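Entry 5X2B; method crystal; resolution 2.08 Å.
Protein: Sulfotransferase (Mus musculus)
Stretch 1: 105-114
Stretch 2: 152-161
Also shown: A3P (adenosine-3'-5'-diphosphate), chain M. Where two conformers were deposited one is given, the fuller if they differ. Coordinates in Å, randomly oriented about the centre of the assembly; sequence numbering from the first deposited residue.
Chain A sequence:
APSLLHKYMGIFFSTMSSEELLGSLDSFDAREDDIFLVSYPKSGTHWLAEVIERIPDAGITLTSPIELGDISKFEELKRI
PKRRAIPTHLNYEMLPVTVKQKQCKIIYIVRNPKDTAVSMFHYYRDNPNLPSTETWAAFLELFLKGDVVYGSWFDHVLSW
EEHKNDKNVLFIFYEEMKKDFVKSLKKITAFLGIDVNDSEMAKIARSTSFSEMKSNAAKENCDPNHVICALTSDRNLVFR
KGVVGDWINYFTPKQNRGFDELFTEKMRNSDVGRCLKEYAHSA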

ATOM      1  N   LYS A 105      -8.452  -6.102 -12.184  1.00 25.05           N
ATOM      2  CA  LYS A 105      -7.146  -5.584 -12.295  1.00 25.09           C
ATOM      3  C   LYS A 105      -6.581  -5.296 -10.933  1.00 30.43           C
ATOM      4  O   LYS A 105      -7.227  -4.701 -10.099  1.00 34.84           O
ATOM      5  CB  LYS A 105      -7.233  -4.297 -13.065  1.00 26.43           C
ATOM      6  CG  LYS A 105      -7.773  -4.517 -14.421  1.00 34.01           C
ATOM      7  CD  LYS A 105      -7.307  -3.424 -15.304  1.00 32.51           C
ATOM      8  CE  LYS A 105      -7.577  -3.726 -16.743  1.00 41.22           C
ATOM      9  NZ  LYS A 105      -6.369  -3.369 -17.491  1.00 53.15           N
ATOM     10  N   ILE A 106      -5.342  -5.668 -10.726  1.00 26.43           N
ATOM     11  CA  ILE A 106      -4.630  -5.219  -9.547  1.00 26.72           C
ATOM     12  C   ILE A 106      -3.497  -4.271  -9.889  1.00 27.71           C
ATOM     13  O   ILE A 106      -2.850  -4.397 -10.913  1.00 25.61           O
ATOM     14  CB  ILE A 106      -4.046  -6.384  -8.844  1.00 35.47           C
ATOM     15  CG1 ILE A 106      -5.165  -7.388  -8.675  1.00 36.86           C
ATOM     16  CG2 ILE A 106      -3.432  -5.969  -7.490  1.00 27.44           C
ATOM     17  CD1 ILE A 106      -6.254  -6.883  -7.785  1.00 38.67           C
ATOM     18  N   ILE A 107      -3.298  -3.288  -9.025  1.00 37.28           N
ATOM     19  CA  ILE A 107      -2.037  -2.594  -8.992  1.00 20.96           C
ATOM     20  C   ILE A 107      -1.456  -2.760  -7.635  1.00 25.87           C
ATOM     21  O   ILE A 107      -2.047  -2.326  -6.653  1.00 26.25           O
ATOM     22  CB  ILE A 107      -2.177  -1.133  -9.232  1.00 38.24           C
ATOM     23  CG1 ILE A 107      -2.824  -0.923 -10.584  1.00 34.01           C
ATOM     24  CG2 ILE A 107      -0.773  -0.478  -9.211  1.00 39.71           C
ATOM     25  CD1 ILE A 107      -3.297   0.505 -10.805  1.00 35.33           C
ATOM     26  N   TYR A 108      -0.305  -3.418  -7.591  1.00 34.04           N
ATOM     27  CA  TYR A 108       0.379  -3.687  -6.357  1.00 21.32           C
ATOM     28  C   TYR A 108       1.631  -2.853  -6.405  1.00 37.32           C
ATOM     29  O   TYR A 108       2.422  -3.012  -7.325  1.00 41.89           O
ATOM     30  CB  TYR A 108       0.778  -5.131  -6.288  1.00 32.61           C
ATOM     31  CG  TYR A 108       1.483  -5.483  -4.999  1.00 36.74           C
ATOM     32  CD1 TYR A 108       2.862  -5.381  -4.886  1.00 42.57           C
ATOM     33  CD2 TYR A 108       0.771  -5.890  -3.901  1.00 26.66           C
ATOM     34  CE1 TYR A 108       3.511  -5.697  -3.695  1.00 33.08           C
ATOM     35  CE2 TYR A 108       1.394  -6.228  -2.723  1.00 29.35           C
ATOM     36  CZ  TYR A 108       2.764  -6.122  -2.616  1.00 31.39           C
ATOM     37  OH  TYR A 108       3.392  -6.447  -1.417  1.00 34.49           O
ATOM     38  N   ILE A 109       1.822  -1.963  -5.436  1.00 21.05           N
ATOM     39  CA  ILE A 109       2.979  -1.089  -5.478  1.00 35.62           C
ATOM     40  C   ILE A 109       4.002  -1.648  -4.496  1.00 24.11           C
ATOM     41  O   ILE A 109       3.613  -2.326  -3.530  1.00 38.85           O
ATOM     42  CB  ILE A 109       2.606   0.398  -5.197  1.00 22.53           C
ATOM     43  CG1 ILE A 109       3.874   1.233  -5.122  1.00 27.86           C
ATOM     44  CG2 ILE A 109       1.790   0.557  -3.904  1.00 35.51           C
ATOM     45  CD1 ILE A 109       3.602   2.681  -4.759  1.00 32.70           C
ATOM     46  N   VAL A 110       5.290  -1.417  -4.752  1.00 28.80           N
ATOM     47  CA  VAL A 110       6.336  -1.992  -3.912  1.00 27.63           C
ATOM     48  C   VAL A 110       7.603  -1.194  -3.800  1.00 17.00           C
ATOM     49  O   VAL A 110       8.086  -0.638  -4.781  1.00 37.01           O
ATOM     50  CB  VAL A 110       6.843  -3.300  -4.458  1.00 30.67           C
ATOM     51  CG1 VAL A 110       7.850  -3.020  -5.534  1.00 31.61           C
ATOM     52  CG2 VAL A 110       7.483  -4.102  -3.327  1.00 34.91           C
ATOM     53  N   ARG A 111       8.201  -1.272  -2.614  1.00 38.59           N
ATOM     54  CA  ARG A 111       9.294  -0.414  -2.201  1.00 36.57           C
ATOM     55  C   ARG A 111      10.312  -1.236  -1.363  1.00 21.30           C
ATOM     56  O   ARG A 111       9.965  -2.203  -0.727  1.00 24.33           O
ATOM     57  CB  ARG A 111       8.696   0.746  -1.386  1.00 34.26           C
ATOM     58  CG  ARG A 111       9.708   1.542  -0.583  1.00 42.68           C
ATOM     59  CD  ARG A 111       9.034   2.394   0.505  1.00 22.53           C
ATOM     60  NE  ARG A 111       9.819   3.594   0.794  1.00 26.12           N
ATOM     61  CZ  ARG A 111       9.492   4.535   1.682  1.00 37.68           C
ATOM     62  NH1 ARG A 111       8.372   4.430   2.424  1.00 23.85           N
ATOM     63  NH2 ARG A 111      10.284   5.602   1.802  1.00 28.79           N
ATOM     64  N   ASN A 112      11.579  -0.884  -1.401  1.00 28.78           N
ATOM     65  CA  ASN A 112      12.542  -1.691  -0.678  1.00 28.97           C
ATOM     66  C   ASN A 112      12.169  -1.694   0.770  1.00 33.79           C
ATOM     67  O   ASN A 112      11.678  -0.702   1.308  1.00 42.33           O
ATOM     68  CB  ASN A 112      13.943  -1.153  -0.790  1.00 36.33           C
ATOM     69  CG  ASN A 112      14.173  -0.017   0.133  1.00 35.62           C
ATOM     70  OD1 ASN A 112      14.680  -0.179   1.249  1.00 33.90           O
ATOM     71  ND2 ASN A 112      13.754   1.163  -0.312  1.00 38.10           N
ATOM     72  N   PRO A 113      12.376  -2.838   1.405  1.00 36.12           N
ATOM     73  CA  PRO A 113      11.845  -3.190   2.720  1.00 26.10           C
ATOM     74  C   PRO A 113      12.596  -2.568   3.885  1.00 28.43           C
ATOM     75  O   PRO A 113      12.088  -2.601   5.003  1.00 28.99           O
ATOM     76  CB  PRO A 113      12.004  -4.708   2.748  1.00 26.87           C
ATOM     77  CG  PRO A 113      13.092  -4.976   1.875  1.00 22.14           C
ATOM     78  CD  PRO A 113      13.001  -3.998   0.752  1.00 30.21           C
ATOM     79  N   LYS A 114      13.764  -2.002   3.636  1.00 22.57           N
ATOM     80  CA  LYS A 114      14.490  -1.390   4.725  1.00 37.23           C
ATOM     81  C   LYS A 114      13.846  -0.057   4.919  1.00 33.47           C
ATOM     82  O   LYS A 114      13.591   0.373   6.020  1.00 28.31           O
ATOM     83  CB  LYS A 114      15.971  -1.223   4.414  1.00 30.71           C
ATOM     84  CG  LYS A 114      16.788  -2.454   4.744  1.00 39.68           C
ATOM     85  CD  LYS A 114      18.231  -2.307   4.294  1.00 42.91           C
ATOM     86  CE  LYS A 114      18.928  -3.650   4.395  1.00 49.29           C
ATOM     87  NZ  LYS A 114      20.193  -3.725   3.636  1.00 49.70           N
ATOM     88  N   SER A 152       4.261 -10.235   7.670  1.00 23.09           N
ATOM     89  CA  SER A 152       5.611 -10.132   7.178  1.00 24.37           C
ATOM     90  C   SER A 152       5.713  -9.457   5.842  1.00 29.66           C
ATOM     91  O   SER A 152       5.107  -9.855   4.856  1.00 36.42           O
ATOM     92  CB  SER A 152       6.232 -11.488   6.966  1.00 33.53           C
ATOM     93  OG  SER A 152       7.334 -11.291   6.116  1.00 35.11           O
ATOM     94  N   TRP A 153       6.546  -8.461   5.768  1.00 29.29           N
ATOM     95  CA  TRP A 153       6.744  -7.879   4.502  1.00 25.63           C
ATOM     96  C   TRP A 153       6.849  -9.031   3.530  1.00 33.75           C
ATOM     97  O   TRP A 153       6.027  -9.206   2.641  1.00 44.71           O
ATOM     98  CB  TRP A 153       8.039  -7.151   4.518  1.00 19.30           C
ATOM     99  CG  TRP A 153       8.243  -6.411   3.318  1.00 21.90           C
ATOM    100  CD1 TRP A 153       7.642  -5.265   2.994  1.00 21.97           C
ATOM    101  CD2 TRP A 153       9.138  -6.735   2.233  1.00 21.26           C
ATOM    102  NE1 TRP A 153       8.087  -4.833   1.768  1.00 42.40           N
ATOM    103  CE2 TRP A 153       9.023  -5.719   1.282  1.00 26.74           C
ATOM    104  CE3 TRP A 153      10.024  -7.792   1.975  1.00 25.61           C
ATOM    105  CZ2 TRP A 153       9.745  -5.707   0.087  1.00 31.43           C
ATOM    106  CZ3 TRP A 153      10.749  -7.786   0.787  1.00 21.26           C
ATOM    107  CH2 TRP A 153      10.606  -6.756  -0.136  1.00 26.12           C
ATOM    108  N   PHE A 154       7.860  -9.852   3.741  1.00 30.37           N
ATOM    109  CA  PHE A 154       8.289 -10.749   2.681  1.00 27.49           C
ATOM    110  C   PHE A 154       7.128 -11.555   2.158  1.00 20.96           C
ATOM    111  O   PHE A 154       6.975 -11.696   0.978  1.00 43.09           O
ATOM    112  CB  PHE A 154       9.419 -11.667   3.152  1.00 37.80           C
ATOM    113  CG  PHE A 154      10.642 -10.922   3.663  1.00 23.92           C
ATOM    114  CD1 PHE A 154      11.712 -10.648   2.830  1.00 26.78           C
ATOM    115  CD2 PHE A 154      10.707 -10.501   4.988  1.00 38.16           C
ATOM    116  CE1 PHE A 154      12.837  -9.993   3.303  1.00 37.92           C
ATOM    117  CE2 PHE A 154      11.798  -9.834   5.458  1.00 30.15           C
ATOM    118  CZ  PHE A 154      12.876  -9.576   4.624  1.00 49.32           C
ATOM    119  N   ASP A 155       6.307 -12.069   3.036  1.00 18.88           N
ATOM    120  CA  ASP A 155       5.158 -12.790   2.622  1.00 23.44           C
ATOM    121  C   ASP A 155       4.235 -11.970   1.757  1.00 39.16           C
ATOM    122  O   ASP A 155       3.731 -12.463   0.755  1.00 46.89           O
ATOM    123  CB  ASP A 155       4.407 -13.228   3.844  1.00 37.02           C
ATOM    124  CG  ASP A 155       5.174 -14.239   4.625  1.00 43.58           C
ATOM    125  OD1 ASP A 155       6.240 -14.625   4.080  1.00 26.31           O
ATOM    126  OD2 ASP A 155       4.727 -14.683   5.728  1.00 37.65           O
ATOM    127  N   HIS A 156       4.004 -10.721   2.125  1.00 27.22           N
ATOM    128  CA  HIS A 156       3.082  -9.910   1.362  1.00 27.21           C
ATOM    129  C   HIS A 156       3.482  -9.912  -0.087  1.00 26.01           C
ATOM    130  O   HIS A 156       2.734 -10.193  -1.028  1.00 29.18           O
ATOM    131  CB  HIS A 156       3.120  -8.480   1.864  1.00 19.11           C
ATOM    132  CG  HIS A 156       1.877  -7.723   1.513  1.00 25.14           C
ATOM    133  ND1 HIS A 156       1.814  -6.884   0.435  1.00 46.83           N
ATOM    134  CD2 HIS A 156       0.649  -7.755   2.062  1.00 29.31           C
ATOM    135  CE1 HIS A 156       0.580  -6.383   0.349  1.00 32.06           C
ATOM    136  NE2 HIS A 156      -0.146  -6.892   1.331  1.00 32.85           N
ATOM    137  N   VAL A 157       4.710  -9.561  -0.241  1.00 15.50           N
ATOM    138  CA  VAL A 157       5.220  -9.283  -1.529  1.00 18.41           C
ATOM    139  C   VAL A 157       5.156 -10.542  -2.362  1.00 32.14           C
ATOM    140  O   VAL A 157       4.799 -10.531  -3.560  1.00 34.91           O
ATOM    141  CB  VAL A 157       6.671  -8.864  -1.318  1.00 33.49           C
ATOM    142  CG1 VAL A 157       7.359  -8.593  -2.614  1.00 25.27           C
ATOM    143  CG2 VAL A 157       6.725  -7.643  -0.465  1.00 25.14           C
ATOM    144  N   LEU A 158       5.511 -11.649  -1.727  1.00 25.65           N
ATOM    145  CA  LEU A 158       5.718 -12.895  -2.458  1.00 28.76           C
ATOM    146  C   LEU A 158       4.437 -13.434  -2.997  1.00 31.27           C
ATOM    147  O   LEU A 158       4.282 -13.715  -4.179  1.00 30.28           O
ATOM    148  CB  LEU A 158       6.365 -13.935  -1.560  1.00 28.65           C
ATOM    149  CG  LEU A 158       7.883 -13.715  -1.384  1.00 37.26           C
ATOM    150  CD1 LEU A 158       8.519 -14.702  -0.347  1.00 31.42           C
ATOM    151  CD2 LEU A 158       8.656 -13.801  -2.696  1.00 24.92           C
ATOM    152  N   SER A 159       3.508 -13.565  -2.095  1.00 27.11           N
ATOM    153  CA  SER A 159       2.193 -14.007  -2.425  0.56 31.86           C
ATOM    154  C   SER A 159       1.820 -13.253  -3.658  1.00 38.11           C
ATOM    155  O   SER A 159       1.341 -13.808  -4.642  1.00 35.01           O
ATOM    156  CB  SER A 159       1.237 -13.654  -1.290  0.56 30.86           C
ATOM    157  OG  SER A 159       1.309 -12.268  -0.934  0.56 28.99           O
ATOM    158  N   TRP A 160       2.079 -11.963  -3.603  1.00 29.27           N
ATOM    159  CA  TRP A 160       1.595 -11.143  -4.667  1.00 25.41           C
ATOM    160  C   TRP A 160       2.425 -11.380  -5.856  1.00 23.91           C
ATOM    161  O   TRP A 160       1.974 -11.333  -6.981  1.00 25.54           O
ATOM    162  CB  TRP A 160       1.629  -9.684  -4.276  1.00 35.06           C
ATOM    163  CG  TRP A 160       0.466  -9.432  -3.484  1.00 35.26           C
ATOM    164  CD1 TRP A 160       0.388  -9.241  -2.137  1.00 38.89           C
ATOM    165  CD2 TRP A 160      -0.845  -9.430  -3.959  1.00 24.37           C
ATOM    166  NE1 TRP A 160      -0.906  -9.092  -1.758  1.00 26.51           N
ATOM    167  CE2 TRP A 160      -1.695  -9.198  -2.879  1.00 21.90           C
ATOM    168  CE3 TRP A 160      -1.401  -9.584  -5.226  1.00 18.18           C
ATOM    169  CZ2 TRP A 160      -3.048  -9.115  -2.997  1.00 36.81           C
ATOM    170  CZ3 TRP A 160      -2.741  -9.492  -5.361  1.00 40.81           C
ATOM    171  CH2 TRP A 160      -3.564  -9.260  -4.251  1.00 42.05           C
ATOM    172  N   GLU A 161       3.677 -11.634  -5.619  1.00 22.49           N
ATOM    173  CA  GLU A 161       4.522 -11.647  -6.744  1.00 22.98           C
ATOM    174  C   GLU A 161       4.087 -12.816  -7.581  1.00 28.24           C
ATOM    175  O   GLU A 161       4.427 -12.891  -8.730  1.00 28.01           O
ATOM    176  CB  GLU A 161       5.966 -11.808  -6.323  1.00 27.53           C
ATOM    177  CG  GLU A 161       6.937 -11.790  -7.502  1.00 28.61           C
ATOM    178  CD  GLU A 161       8.452 -11.731  -7.120  1.00 31.82           C
ATOM    179  OE1 GLU A 161       8.775 -11.863  -5.934  1.00 40.43           O
ATOM    180  OE2 GLU A 161       9.332 -11.556  -7.993  1.00 24.99           O
TER
HETATM  181  P1  A3P M 301       8.364   8.161   4.567  1.00 39.56           P
HETATM  182  O1P A3P M 301       8.307   9.666   4.459  1.00 33.34           O
HETATM  183  O2P A3P M 301       8.161   7.665   6.023  1.00 45.57           O
HETATM  184  O3P A3P M 301       9.764   7.685   4.181  1.00 37.30           O
HETATM  185  P2  A3P M 301       1.705   5.057   2.708  1.00 37.86           P
HETATM  186  O4P A3P M 301       1.170   5.216   4.028  1.00 45.78           O
HETATM  187  O5P A3P M 301       1.574   3.611   2.314  1.00 44.59           O
HETATM  188  O6P A3P M 301       0.934   5.878   1.660  1.00 47.07           O
HETATM  189  O5' A3P M 301       3.301   5.415   2.775  1.00 37.21           O
HETATM  190  C5' A3P M 301       3.919   6.511   3.424  1.00 42.53           C
HETATM  191  C4' A3P M 301       5.184   6.942   2.833  1.00 44.26           C
HETATM  192  O4' A3P M 301       4.882   7.542   1.608  1.00 54.61           O
HETATM  193  C3' A3P M 301       5.925   7.972   3.606  1.00 53.18           C
HETATM  194  O3' A3P M 301       7.293   7.602   3.634  1.00 46.70           O
HETATM  195  C2' A3P M 301       5.715   9.187   2.876  1.00 45.24           C
HETATM  196  O2' A3P M 301       6.829  10.028   3.167  1.00 41.88           O
HETATM  197  C1' A3P M 301       5.619   8.730   1.472  1.00 38.16           C
HETATM  198  N9  A3P M 301       4.953   9.608   0.446  1.00 38.18           N
HETATM  199  C8  A3P M 301       3.672  10.042   0.474  1.00 44.49           C
HETATM  200  N7  A3P M 301       3.417  10.799  -0.606  1.00 47.30           N
HETATM  201  C5  A3P M 301       4.523  10.842  -1.355  1.00 39.27           C
HETATM  202  C6  A3P M 301       4.858  11.457  -2.560  1.00 38.18           C
HETATM  203  N6  A3P M 301       3.916  12.266  -3.270  1.00 40.77           N
HETATM  204  N1  A3P M 301       6.078  11.296  -3.068  1.00 49.35           N
HETATM  205  C2  A3P M 301       6.979  10.554  -2.419  1.00 36.64           C
HETATM  206  N3  A3P M 301       6.692   9.971  -1.259  1.00 46.58           N
HETATM  207  C4  A3P M 301       5.495  10.084  -0.695  1.00 44.79           C

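How does a strand pack against a helix whose axis comes no nearer than 10.3 Å? Large side chains fill the gap. The strand and helix 153-161 run in roughly opposite directions, at 142°, so Tyr108 lies beside Trp160 while Pro113, farther along, lies beside Trp153. Alternation along the strand sets the pattern: Ile106, Tyr108 and Val110 point toward the helix, whereas Ile107 and Ile109 make no contact with it. About 420 Å² is buried between the stretches, and Tyr108 has the largest covered area of any residue in either one.

What does Tyr108 do that a purely apolar residue could not? With chi1 at -179° (t) and chi2 at -90°, its ring runs along the flank of the helix, back toward its N-terminal end, and carries the hydroxyl to His156. Tyr108 OH and His156 ND1 are 2.5 Å apart, a very short hydrogen bond in which either could be the donor. The CA-to-CB bond of His156 points sideways, but chi1 of -158° (t) brings the end of the side chain nearer, and chi2 of -98° sets the imidazole so that the hydroxyl lies at its edge, near the ring plane, where a nitrogen lone pair or N-H can be used. The two rings meet rim to rim, leaving the hydroxyl-to-nitrogen bond to join them, while His156 NE2 is hydrogen-bonded elsewhere in the structure. The phenol thus satisfies a polar group in a buried place, and its hydroxyl also packs near the helix, with Tyr108 OH 3.7 Å from Val157 CG2.

Why does Trp160 suit the place beside that ring? Its CA-to-CB bond points toward the strand, and chi1 of -81° (m) with chi2 of 106° lays the indole against Tyr108 as an offset stack, the five-membered ring and the phenol having centroids 4.5 Å apart and planes inclined by 28°. Tyr108 CE2 comes within 3.2 Å of Trp160 CD1, and Trp160 CB sits over the tyrosine face, 3.9 Å from the ring centroid. The length of the indole lets it serve two strand residues: its far side reaches Ile106, whose CG2 is 4.2 Å from Trp160 CZ3. Ile106, with chi1 and chi2 both m, adds a compact apolar surface there.

What closes the other end of the contact? Trp153, in the first turn of the helix, uses chi1 of -174° (t) and chi2 of 75° to present one indole face to Pro113. Pro113 CB lies 3.4 Å from the centroid of the six-membered ring and only 9° off its normal, a close CH-pi contact suited to the proline's compact, rigid ring. The same indole reaches back to Val110, with Val110 CG2 4.4 Å from Trp153 CZ2. Between these residues, the CA-to-CB bond of Arg111 points sideways, and its extended side chain, with chi1 to chi3 all t, leads its end off from the helix to A3P, where Arg111 NH2 donates a hydrogen bond to A3P O3P at 3.2 Å.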